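PDB 5CER: Bd0816, which probably acts as a serine-type D-Ala-D-Ala carboxypeptidase of the S13 family, an activity that trims the peptide stems of bacterial peptidoglycan. Local coordinates for residues V248-S253 and I264-T269; T323-K328 and T349-S354. The protein carries 2 engineered substitutions. One frame throughout, in Å; residues are numbered along the deposited sequence.

Overall arrangement
Contact 1 (248-253 with 264-269) comes first along the chain and is complete before contact 2 (323-328 with 349-354) begins. Their centres lie about 16 Å apart, on the same side of the chain's centre, and all four segments belong to the S13 family sequence. Contact 1 belongs to a small three-stranded antiparallel sheet, whereas contact 2 lies at one end of the six-stranded antiparallel sheet, where strands 317-324, 327-336 and 339-348 run side by side. Tyr265 joins them: its CE1 packs 3.4 Å from CB of Val324, and its hydroxyl approaches the turn beyond. The hairpin end of the large sheet is thus packed against Tyr265, just before strand 267-268.

Contact 1 of 2, residues V248-S253 and I264-T269; sequences VFHNGS and IYNEAT
Val248 and Glu267 face each other as an antiparallel hydrogen-bonded pair, and both backbone bonds are nearly straight: Val248 N to Glu267 O and Glu267 N to Val248 O each measure 2.9 Å. One residue before Glu267, the end of the Asn266 side chain reaches segment 248-253 and replaces the regular pairing with amide bonds. Its OD1 accepts a hydrogen bond from the backbone N of His250 at 2.7 Å, with an angle of 176° at the hydrogen, and takes a second, weak bond from Asn251 N. On the donor side, Asn266 ND2 gives to Asn251 O at 2.9 Å, lying well above the plane of that carbonyl, and makes a weak bond to Asn251 OD1, whose stronger partner is Gly254 N. Ser35 OG also binds this ND2.

One stack and two CH-pi contacts surround these bonds. The Asn266 amide lies on the Phe249 ring, their planes 7° apart, with ND2 3.6 Å above the ring plane over its centre; CB of Asn266 makes a CH-pi contact with the same ring. Over the imidazole of His250 sits Ile264 CG2, 3.4 Å from CE1 and offset toward the rim. The Ile264 torsion that holds CG2 anti to the backbone N (chi1 -62° for CG1) points this methyl at the ring.

Ser253 OG bonds Asp220 OD1, and its side chain touches Asn216, probably of the SxN motif; Lys36 NZ, probably the SxxK lysine, bonds Ser253 O. Asn266, gripped at both ends and flattened against an aromatic face, has its rotation fixed and ties down the backbone leading into Ser253, beside the probable active site.

Contact 2 of 2, residues T323-K328 and T349-S354; sequences TVNKAK and TDMDQS
Asn325 O is gripped by two donors that come from opposite faces of its carbonyl plane: Thr349 OG1 at 2.8 Å and Met351 N at 3.3 Å. The hydroxyl sits 57° out of that plane, so it does not meet a lone pair. Thr349 OG1 occupies the crowded position between backbone N and carbonyl carbon (chi1 59°), which places the hydroxyl beside Asn325 O; a water also donates to it and bonds weakly to Ala327 O. Thr349 N gives a further backbone bond to Lys326 O at 3.1 Å, and Lys326 CA approaches Thr349 O in a CA-H...O contact.

Beyond these bonds, Lys326 bends at its second torsion and then extends, running past Thr349 O to bring NZ between two carboxylates. NZ meets Asp352 OD1 at 2.7 Å, on the syn side but out of the carboxylate plane, and Asp350 OD1 at 2.9 Å through the anti lone pair. Two acidic partners would be expected to stabilise the ammonium charge. Asp350 is held from its other oxygen as well, where OD2 takes a bond from the amino group of Met1. Met351 CG packs 3.6 Å from Asn325 OD1, a van der Waals contact in which the two side chains cross at about a right angle.

Val324 to Ala327 form a type I turn closing a two-residue beta hairpin between strands 317-324 and 327-336. Segment 349-354 leaves the adjacent strand 339-348, folds over this turn and leads to helix 356-375, where Arg358 packs on Met351 and Ser354 OG caps Ser356 N.

Contact 1 of 2, residues V248-S253 and I264-T269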
ATOM      1  N   VAL A 248       4.818  11.929  18.079  1.00 27.49           N
ATOM      2  CA  VAL A 248       3.405  12.266  18.373  1.00 27.74           C
ATOM      3  C   VAL A 248       2.521  11.535  17.384  1.00 26.78           C
ATOM      4  O   VAL A 248       2.706  11.680  16.181  1.00 26.91           O
ATOM      5  CB  VAL A 248       3.105  13.773  18.272  1.00 28.78           C
ATOM      6  CG1 VAL A 248       1.660  14.095  18.672  1.00 29.09           C
ATOM      7  CG2 VAL A 248       4.074  14.596  19.164  1.00 29.17           C
ATOM      8  N   PHE A 249       1.612  10.722  17.910  1.00 26.27           N
ATOM      9  CA  PHE A 249       0.658  10.001  17.104  1.00 26.22           C
ATOM     10  C   PHE A 249      -0.764  10.477  17.386  1.00 26.21           C
ATOM     11  O   PHE A 249      -1.121  10.808  18.528  1.00 28.22           O
ATOM     12  CB  PHE A 249       0.757   8.460  17.332  1.00 26.72           C
ATOM     13  CG  PHE A 249       1.619   7.729  16.340  1.00 25.82           C
ATOM     14  CD1 PHE A 249       2.806   8.268  15.866  1.00 24.90           C
ATOM     15  CD2 PHE A 249       1.282   6.446  15.934  1.00 26.96           C
ATOM     16  CE1 PHE A 249       3.596   7.578  14.974  1.00 23.20           C
ATOM     17  CE2 PHE A 249       2.090   5.754  15.014  1.00 25.25           C
ATOM     18  CZ  PHE A 249       3.241   6.329  14.544  1.00 22.94           C
ATOM     19  N   HIS A 250      -1.574  10.446  16.330  1.00 25.20           N
ATOM     20  CA  HIS A 250      -3.025  10.647  16.375  1.00 25.07           C
ATOM     21  C   HIS A 250      -3.786   9.450  15.866  1.00 24.53           C
ATOM     22  O   HIS A 250      -4.957   9.310  16.162  1.00 27.61           O
ATOM     23  CB  HIS A 250      -3.371  11.833  15.506  1.00 25.65           C
ATOM     24  CG  HIS A 250      -2.600  13.071  15.828  1.00 25.95           C
ATOM     25  ND1 HIS A 250      -1.376  13.373  15.257  1.00 26.03           N
ATOM     26  CD2 HIS A 250      -2.906  14.108  16.622  1.00 27.21           C
ATOM     27  CE1 HIS A 250      -0.958  14.538  15.697  1.00 26.44           C
ATOM     28  NE2 HIS A 250      -1.871  15.005  16.525  1.00 27.67           N
ATOM     29  N   ASN A 251      -3.166   8.582  15.065  1.00 24.12           N
ATOM     30  CA  ASN A 251      -3.855   7.413  14.496  1.00 23.83           C
ATOM     31  C   ASN A 251      -2.837   6.332  14.100  1.00 23.48           C
ATOM     32  O   ASN A 251      -1.636   6.530  14.290  1.00 24.16           O
ATOM     33  CB  ASN A 251      -4.650   7.834  13.296  1.00 23.60           C
ATOM     34  CG  ASN A 251      -3.782   8.459  12.206  1.00 23.58           C
ATOM     35  OD1 ASN A 251      -2.618   8.065  11.987  1.00 24.34           O
ATOM     36  ND2 ASN A 251      -4.350   9.369  11.486  1.00 23.23           N
ATOM     37  N   GLY A 252      -3.315   5.168  13.663  1.00 22.54           N
ATOM     38  CA  GLY A 252      -2.426   4.051  13.331  1.00 21.09           C
ATOM     39  C   GLY A 252      -1.857   4.102  11.913  1.00 20.38           C
ATOM     40  O   GLY A 252      -0.845   3.472  11.634  1.00 18.85           O
ATOM     41  N   SER A 253      -2.514   4.857  11.044  1.00 19.94           N
ATOM     42  CA  SER A 253      -2.229   4.853   9.624  1.00 20.42           C
ATOM     43  C   SER A 253      -1.116   5.828   9.134  1.00 20.44           C
ATOM     44  O   SER A 253      -0.532   5.610   8.090  1.00 20.52           O
ATOM     45  CB  SER A 253      -3.553   5.181   8.882  1.00 20.75           C
ATOM     46  OG  SER A 253      -4.047   6.466   9.262  1.00 20.10           O
ATOM     47  N   ILE A 264      -2.853  17.618   9.814  1.00 32.85           N
ATOM     48  CA  ILE A 264      -2.249  17.128  11.059  1.00 30.44           C
ATOM     49  C   ILE A 264      -1.774  15.721  10.754  1.00 27.27           C
ATOM     50  O   ILE A 264      -2.573  14.853  10.382  1.00 24.93           O
ATOM     51  CB  ILE A 264      -3.294  17.127  12.214  1.00 31.10           C
ATOM     52  CG1 ILE A 264      -3.770  18.566  12.462  1.00 33.35           C
ATOM     53  CG2 ILE A 264      -2.742  16.525  13.518  1.00 29.61           C
ATOM     54  CD1 ILE A 264      -5.173  18.642  13.077  1.00 34.69           C
ATOM     55  N   TYR A 265      -0.518  15.474  11.061  1.00 26.01           N
ATOM     56  CA  TYR A 265       0.116  14.214  10.757  1.00 24.15           C
ATOM     57  C   TYR A 265       0.834  13.591  11.980  1.00 23.44           C
ATOM     58  O   TYR A 265       1.391  14.298  12.796  1.00 22.95           O
ATOM     59  CB  TYR A 265       1.161  14.478   9.719  1.00 23.77           C
ATOM     60  CG  TYR A 265       0.658  14.972   8.391  1.00 25.17           C
ATOM     61  CD1 TYR A 265      -0.252  14.193   7.635  1.00 25.77           C
ATOM     62  CD2 TYR A 265       1.140  16.158   7.826  1.00 24.89           C
ATOM     63  CE1 TYR A 265      -0.694  14.611   6.387  1.00 25.78           C
ATOM     64  CE2 TYR A 265       0.743  16.556   6.566  1.00 25.92           C
ATOM     65  CZ  TYR A 265      -0.175  15.779   5.845  1.00 26.77           C
ATOM     66  OH  TYR A 265      -0.593  16.189   4.570  1.00 28.08           O
ATOM     67  N   ASN A 266       0.890  12.257  12.033  1.00 23.00           N
ATOM     68  CA  ASN A 266       1.803  11.564  12.927  1.00 23.79           C
ATOM     69  C   ASN A 266       3.196  12.026  12.583  1.00 24.66           C
ATOM     70  O   ASN A 266       3.567  12.102  11.383  1.00 24.82           O
ATOM     71  CB  ASN A 266       1.736  10.046  12.751  1.00 23.16           C
ATOM     72  CG  ASN A 266       0.433   9.433  13.222  1.00 24.48           C
ATOM     73  OD1 ASN A 266      -0.397  10.064  13.918  1.00 25.62           O
ATOM     74  ND2 ASN A 266       0.223   8.178  12.846  1.00 24.56           N
ATOM     75  N   GLU A 267       3.976  12.326  13.610  1.00 26.26           N
ATOM     76  CA  GLU A 267       5.376  12.777  13.442  1.00 28.85           C
ATOM     77  C   GLU A 267       6.313  11.983  14.330  1.00 29.42           C
ATOM     78  O   GLU A 267       5.965  11.630  15.467  1.00 30.46           O
ATOM     79  CB  GLU A 267       5.529  14.193  13.902  1.00 31.60           C
ATOM     80  CG  GLU A 267       4.872  15.236  13.037  1.00 34.94           C
ATOM     81  CD  GLU A 267       5.153  16.648  13.540  1.00 38.60           C
ATOM     82  OE1 GLU A 267       5.413  16.860  14.763  1.00 42.68           O
ATOM     83  OE2 GLU A 267       5.116  17.543  12.681  1.00 42.88           O
ATOM     84  N   ALA A 268       7.484  11.682  13.811  1.00 27.74           N
ATOM     85  CA  ALA A 268       8.540  11.186  14.664  1.00 27.22           C
ATOM     86  C   ALA A 268       9.893  11.571  14.074  1.00 26.02           C
ATOM     87  O   ALA A 268       9.974  11.990  12.924  1.00 25.45           O
ATOM     88  CB  ALA A 268       8.432   9.678  14.859  1.00 25.66           C
ATOM     89  N   THR A 269      10.939  11.406  14.864  1.00 25.43           N
ATOM     90  CA  THR A 269      12.304  11.617  14.383  1.00 26.06           C
ATOM     91  C   THR A 269      12.803  10.408  13.626  1.00 25.52           C
ATOM     92  O   THR A 269      12.292   9.293  13.778  1.00 24.72           O
ATOM     93  CB  THR A 269      13.286  11.798  15.522  1.00 26.65           C
ATOM     94  OG1 THR A 269      13.465  10.547  16.197  1.00 24.98           O
ATOM     95  CG2 THR A 269      12.787  12.873  16.479  1.00 27.48           C
TER

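Contact 2 of 2, residues T323-K328 and T349-S354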
ATOM      1  N   THR A 323       2.820   8.269   1.804  1.00 30.97           N
ATOM      2  CA  THR A 323       2.399   9.354   0.941  1.00 31.59           C
ATOM      3  C   THR A 323       1.312  10.203   1.597  1.00 33.74           C
ATOM      4  O   THR A 323       0.234   9.677   1.922  1.00 35.96           O
ATOM      5  CB  THR A 323       1.792   8.785  -0.330  1.00 33.31           C
ATOM      6  OG1 THR A 323       2.728   7.916  -0.963  1.00 33.22           O
ATOM      7  CG2 THR A 323       1.414   9.931  -1.304  1.00 33.62           C
ATOM      8  N   VAL A 324       1.609  11.468   1.869  1.00 31.28           N
ATOM      9  CA  VAL A 324       0.578  12.470   2.237  1.00 32.58           C
ATOM     10  C   VAL A 324       0.922  13.726   1.442  1.00 31.07           C
ATOM     11  O   VAL A 324       1.928  13.736   0.757  1.00 26.72           O
ATOM     12  CB  VAL A 324       0.453  12.774   3.752  1.00 33.25           C
ATOM     13  CG1 VAL A 324      -0.002  11.521   4.506  1.00 34.46           C
ATOM     14  CG2 VAL A 324       1.758  13.243   4.314  1.00 33.55           C
ATOM     15  N   ASN A 325       0.047  14.745   1.507  1.00 32.64           N
ATOM     16  CA  ASN A 325       0.242  15.943   0.708  1.00 31.42           C
ATOM     17  C   ASN A 325       1.585  16.637   0.988  1.00 29.75           C
ATOM     18  O   ASN A 325       2.204  17.136   0.051  1.00 27.92           O
ATOM     19  CB  ASN A 325      -0.903  16.908   0.895  1.00 34.12           C
ATOM     20  CG  ASN A 325      -2.163  16.476   0.172  1.00 36.10           C
ATOM     21  OD1 ASN A 325      -2.159  15.562  -0.645  1.00 35.85           O
ATOM     22  ND2 ASN A 325      -3.264  17.129   0.490  1.00 38.27           N
ATOM     23  N   LYS A 326       2.028  16.597   2.254  1.00 29.60           N
ATOM     24  CA  LYS A 326       3.269  17.235   2.673  1.00 29.38           C
ATOM     25  C   LYS A 326       4.501  16.316   2.776  1.00 27.81           C
ATOM     26  O   LYS A 326       5.589  16.787   3.155  1.00 26.51           O
ATOM     27  CB  LYS A 326       3.079  17.978   4.004  1.00 30.81           C
ATOM     28  CG  LYS A 326       2.060  19.068   3.950  1.00 32.64           C
ATOM     29  CD  LYS A 326       2.383  20.073   2.870  1.00 32.51           C
ATOM     30  CE  LYS A 326       1.496  21.278   2.950  1.00 34.35           C
ATOM     31  NZ  LYS A 326       1.720  22.198   1.804  1.00 34.50           N
ATOM     32  N   ALA A 327       4.355  15.028   2.474  1.00 26.96           N
ATOM     33  CA  ALA A 327       5.490  14.117   2.636  1.00 26.02           C
ATOM     34  C   ALA A 327       5.461  12.884   1.744  1.00 24.29           C
ATOM     35  O   ALA A 327       4.398  12.359   1.406  1.00 23.65           O
ATOM     36  CB  ALA A 327       5.620  13.712   4.120  1.00 28.22           C
ATOM     37  N   LYS A 328       6.673  12.425   1.427  1.00 23.30           N
ATOM     38  CA  LYS A 328       6.914  11.178   0.768  1.00 22.51           C
ATOM     39  C   LYS A 328       7.985  10.473   1.549  1.00 22.36           C
ATOM     40  O   LYS A 328       9.090  11.017   1.730  1.00 21.47           O
ATOM     41  CB  LYS A 328       7.370  11.422  -0.649  1.00 23.46           C
ATOM     42  CG  LYS A 328       7.227  10.186  -1.557  1.00 24.10           C
ATOM     43  CD  LYS A 328       5.780  10.030  -1.977  1.00 25.36           C
ATOM     44  CE  LYS A 328       5.576   8.829  -2.850  1.00 25.93           C
ATOM     45  NZ  LYS A 328       5.518   7.613  -1.996  1.00 25.94           N
ATOM     46  N   THR A 349       6.991  17.333   0.496  1.00 25.92           N
ATOM     47  CA  THR A 349       6.351  17.642  -0.772  1.00 25.74           C
ATOM     48  C   THR A 349       5.293  18.714  -0.518  1.00 27.61           C
ATOM     49  O   THR A 349       4.948  18.952   0.635  1.00 27.42           O
ATOM     50  CB  THR A 349       5.658  16.409  -1.428  1.00 25.29           C
ATOM     51  OG1 THR A 349       4.649  15.831  -0.568  1.00 24.49           O
ATOM     52  CG2 THR A 349       6.690  15.362  -1.824  1.00 24.32           C
ATOM     53  N   ASP A 350       4.752  19.319  -1.591  1.00 28.67           N
ATOM     54  CA  ASP A 350       3.572  20.242  -1.515  1.00 31.16           C
ATOM     55  C   ASP A 350       2.616  20.038  -2.690  1.00 32.50           C
ATOM     56  O   ASP A 350       2.741  20.677  -3.739  1.00 31.56           O
ATOM     57  CB  ASP A 350       4.002  21.736  -1.521  1.00 32.31           C
ATOM     58  CG  ASP A 350       4.953  22.110  -0.364  1.00 31.76           C
ATOM     59  OD1 ASP A 350       4.441  22.289   0.780  1.00 31.49           O
ATOM     60  OD2 ASP A 350       6.166  22.264  -0.653  1.00 29.36           O
ATOM     61  N   MET A 351       1.672  19.130  -2.521  1.00 35.10           N
ATOM     62  CA  MET A 351       0.695  18.861  -3.577  1.00 36.19           C
ATOM     63  C   MET A 351      -0.094  20.075  -3.916  1.00 37.08           C
ATOM     64  O   MET A 351      -0.492  20.236  -5.046  1.00 39.13           O
ATOM     65  CB  MET A 351      -0.264  17.792  -3.165  1.00 37.82           C
ATOM     66  CG  MET A 351       0.403  16.461  -2.936  1.00 38.84           C
ATOM     67  SD  MET A 351       1.363  15.768  -4.307  1.00 41.90           S
ATOM     68  CE  MET A 351       1.895  14.350  -3.292  1.00 43.72           C
ATOM     69  N   ASP A 352      -0.346  20.922  -2.935  1.00 37.61           N
ATOM     70  CA  ASP A 352      -1.019  22.169  -3.193  1.00 40.15           C
ATOM     71  C   ASP A 352      -0.250  23.112  -4.161  1.00 40.08           C
ATOM     72  O   ASP A 352      -0.877  23.993  -4.773  1.00 44.53           O
ATOM     73  CB  ASP A 352      -1.360  22.902  -1.882  1.00 42.54           C
ATOM     74  CG  ASP A 352      -0.143  23.270  -1.093  1.00 43.15           C
ATOM     75  OD1 ASP A 352       0.598  22.362  -0.677  1.00 43.93           O
ATOM     76  OD2 ASP A 352       0.095  24.473  -0.904  1.00 45.37           O
ATOM     77  N   GLN A 353       1.062  22.976  -4.265  1.00 36.62           N
ATOM     78  CA  GLN A 353       1.840  23.720  -5.252  1.00 35.54           C
ATOM     79  C   GLN A 353       1.811  22.955  -6.554  1.00 34.29           C
ATOM     80  O   GLN A 353       1.434  23.516  -7.578  1.00 35.90           O
ATOM     81  CB  GLN A 353       3.280  23.940  -4.781  1.00 35.62           C
ATOM     82  CG  GLN A 353       3.411  24.836  -3.557  1.00 36.62           C
ATOM     83  CD  GLN A 353       4.793  24.818  -2.904  1.00 36.51           C
ATOM     84  OE1 GLN A 353       5.821  24.574  -3.549  1.00 35.59           O
ATOM     85  NE2 GLN A 353       4.825  25.123  -1.600  1.00 38.05           N
ATOM     86  N   SER A 354       2.112  21.648  -6.524  1.00 31.66           N
ATOM     87  CA  SER A 354       1.924  20.799  -7.691  1.00 30.47           C
ATOM     88  C   SER A 354       1.798  19.337  -7.315  1.00 29.55           C
ATOM     89  O   SER A 354       2.586  18.821  -6.528  1.00 28.54           O
ATOM     90  CB  SER A 354       3.089  20.958  -8.645  1.00 30.34           C
ATOM     91  OG  SER A 354       2.869  20.218  -9.838  1.00 29.38           O
TER
HETATM   92  O   HOH W   1       4.134  13.062  -1.446  1.00 27.79           O